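Side-chain contact in DNA-binding protein Sso10a-2 (Sulfolobus solfataricus, PDB 4HW0), which binds DNA, probably through its winged-helix domain, and probably helps to compact and organise the chromatin of this archaeon: residues A[40-45]-A[63-68]. Residues are numbered along the deposited sequence; the frame is centred on the assembly and turned at random.
Sequences VAQKYL and KIYEIT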
loop_
_atom_site.group_PDB
_atom_site.type_symbol
_atom_site.label_atom_id
_atom_site.label_comp_id
_atom_site.label_asym_id
_atom_site.label_seq_id
_atom_site.Cartn_x
_atom_site.Cartn_y
_atom_site.Cartn_z
ATOM N N VAL A 40 5.126 19.862 -16.986
ATOM C CA VAL A 40 5.387 18.758 -16.032
ATOM C C VAL A 40 6.748 18.150 -16.279
ATOM O O VAL A 40 7.479 17.879 -15.367
ATOM C CB VAL A 40 4.276 17.698 -16.127
ATOM C CG1 VAL A 40 4.560 16.513 -15.239
ATOM C CG2 VAL A 40 2.905 18.300 -15.798
ATOM N N ALA A 41 7.092 17.913 -17.553
ATOM C CA ALA A 41 8.367 17.290 -17.872
ATOM C C ALA A 41 9.513 18.143 -17.349
ATOM O O ALA A 41 10.443 17.636 -16.721
ATOM C CB ALA A 41 8.529 17.082 -19.355
ATOM N N GLN A 42 9.439 19.456 -17.576
ATOM C CA GLN A 42 10.518 20.362 -17.134
ATOM C C GLN A 42 10.733 20.271 -15.613
ATOM O O GLN A 42 11.895 20.187 -15.092
ATOM C CB GLN A 42 10.119 21.800 -17.523
ATOM C CG GLN A 42 11.221 22.606 -18.014
ATOM C CD GLN A 42 11.891 21.872 -19.137
ATOM O OE1 GLN A 42 13.117 21.806 -19.203
ATOM N NE2 GLN A 42 11.085 21.251 -19.998
ATOM N N LYS A 43 9.622 20.286 -14.880
ATOM C CA LYS A 43 9.741 20.191 -13.418
ATOM C C LYS A 43 10.417 18.873 -12.944
ATOM O O LYS A 43 11.339 18.849 -12.092
ATOM C CB LYS A 43 8.357 20.284 -12.830
ATOM C CG LYS A 43 8.396 20.144 -11.326
ATOM C CD LYS A 43 7.056 19.899 -10.695
ATOM C CE LYS A 43 7.159 19.939 -9.173
ATOM N NZ LYS A 43 5.792 20.053 -8.604
ATOM N N TYR A 44 9.890 17.750 -13.420
ATOM C CA TYR A 44 10.443 16.454 -13.031
ATOM C C TYR A 44 11.824 16.183 -13.511
ATOM O O TYR A 44 12.624 15.603 -12.768
ATOM C CB TYR A 44 9.545 15.322 -13.542
ATOM C CG TYR A 44 8.342 15.189 -12.673
ATOM C CD1 TYR A 44 7.232 16.009 -12.826
ATOM C CD2 TYR A 44 8.311 14.219 -11.711
ATOM C CE1 TYR A 44 6.132 15.876 -12.034
ATOM C CE2 TYR A 44 7.208 14.052 -10.921
ATOM C CZ TYR A 44 6.119 14.878 -11.086
ATOM O OH TYR A 44 5.057 14.707 -10.244
ATOM N N LEU A 45 12.137 16.566 -14.740
ATOM C CA LEU A 45 13.499 16.408 -15.223
ATOM C C LEU A 45 14.457 17.134 -14.296
ATOM O O LEU A 45 15.518 16.624 -14.027
ATOM C CB LEU A 45 13.651 16.897 -16.617
ATOM C CG LEU A 45 12.972 15.988 -17.659
ATOM C CD1 LEU A 45 12.855 16.724 -18.968
ATOM C CD2 LEU A 45 13.739 14.702 -17.835
ATOM N N LYS A 63 18.603 19.681 -25.229
ATOM C CA LYS A 63 18.903 19.039 -23.953
ATOM C C LYS A 63 18.805 17.519 -24.070
ATOM O O LYS A 63 17.884 17.000 -24.716
ATOM C CB LYS A 63 18.037 19.602 -22.857
ATOM C CG LYS A 63 18.299 21.092 -22.717
ATOM C CD LYS A 63 18.116 21.576 -21.313
ATOM C CE LYS A 63 17.653 23.039 -21.257
ATOM N NZ LYS A 63 16.550 23.257 -20.252
ATOM N N ILE A 64 19.832 16.827 -23.587
ATOM C CA ILE A 64 19.867 15.375 -23.604
ATOM C C ILE A 64 20.122 14.931 -22.197
ATOM O O ILE A 64 21.038 15.463 -21.542
ATOM C CB ILE A 64 20.997 14.833 -24.480
ATOM C CG1 ILE A 64 20.754 15.198 -25.943
ATOM C CG2 ILE A 64 21.143 13.324 -24.344
ATOM C CD1 ILE A 64 19.359 14.846 -26.480
ATOM N N TYR A 65 19.304 14.005 -21.719
ATOM C CA TYR A 65 19.443 13.488 -20.368
ATOM C C TYR A 65 19.925 12.050 -20.408
ATOM O O TYR A 65 19.605 11.267 -21.349
ATOM C CB TYR A 65 18.119 13.592 -19.641
ATOM C CG TYR A 65 17.586 14.981 -19.508
ATOM C CD1 TYR A 65 16.810 15.545 -20.526
ATOM C CD2 TYR A 65 17.774 15.707 -18.352
ATOM C CE1 TYR A 65 16.308 16.817 -20.398
ATOM C CE2 TYR A 65 17.258 16.984 -18.218
ATOM C CZ TYR A 65 16.561 17.538 -19.247
ATOM O OH TYR A 65 16.058 18.831 -19.104
ATOM N N GLU A 66 20.782 11.713 -19.482
ATOM C CA GLU A 66 21.305 10.360 -19.432
ATOM C C GLU A 66 21.099 9.787 -18.091
ATOM O O GLU A 66 21.469 10.420 -17.109
ATOM C CB GLU A 66 22.800 10.300 -19.630
ATOM C CG GLU A 66 23.217 10.694 -20.979
ATOM C CD GLU A 66 24.766 10.729 -21.067
ATOM O OE1 GLU A 66 25.444 10.086 -20.179
ATOM O OE2 GLU A 66 25.266 11.391 -22.026
ATOM N N ILE A 67 20.611 8.568 -18.026
ATOM C CA ILE A 67 20.333 7.960 -16.734
ATOM C C ILE A 67 21.660 7.576 -16.136
ATOM O O ILE A 67 22.563 7.149 -16.859
ATOM C CB ILE A 67 19.397 6.757 -16.824
ATOM C CG1 ILE A 67 18.812 6.389 -15.435
ATOM C CG2 ILE A 67 20.037 5.572 -17.537
ATOM C CD1 ILE A 67 17.620 5.412 -15.548
ATOM N N THR A 68 21.755 7.749 -14.828
ATOM C CA THR A 68 22.947 7.393 -14.089
ATOM C C THR A 68 22.730 6.055 -13.392
ATOM O O THR A 68 21.625 5.504 -13.352
ATOM C CB THR A 68 23.237 8.416 -13.018
ATOM O OG1 THR A 68 22.211 8.390 -12.031
ATOM C CG2 THR A 68 23.288 9.833 -13.619
#
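In Y65 and L45, which touch across the contact, CG lies beside the backbone N and anti to the carbonyl carbon (chi1 -60° and -71°). Both side chains set out toward the other segment. From strand 62-67 the tyrosine ring reaches to the helix, and the leucine branches lie over one of its faces. L45 CD2 sits almost exactly above the ring centre, 4.0 Å from the Y65 centroid and 1° off the ring normal. This is a CH-pi contact. The other methyl stands over the rim near CE1 and CZ, on the same face, with L45 CD1 3.7 Å from Y65 CE1. L45 CB lies over the rim at the hydroxyl end, 3.9 Å from Y65 CE2. The two side chains cross at about a right angle.

Q42 is one turn earlier on the helix. Its chain bends at chi2, and the amide comes to the hydroxyl end of the ring. Q42 OE1 stays 4.2 Å from Y65 OH, too far for a bond. K63 extends beside the tyrosine from the same face of the strand, and its NZ is 3.9 Å from Q42 OE1. That is a loose polar approach.

The contact packs helix 38-50, by its position the likely recognition helix of the winged helix-turn-helix, against the central strand of the wing sheet. I27 of helix 27-34 also touches L45, and I56 of strand 54-59 touches Y65. The chemistry is apolar at the buried L45-Y65 pair and polar toward the exposed K63. Dispersion and CH-pi contact therefore probably join helix to sheet here, while Q42 and K63 add at most weak electrostatic attraction.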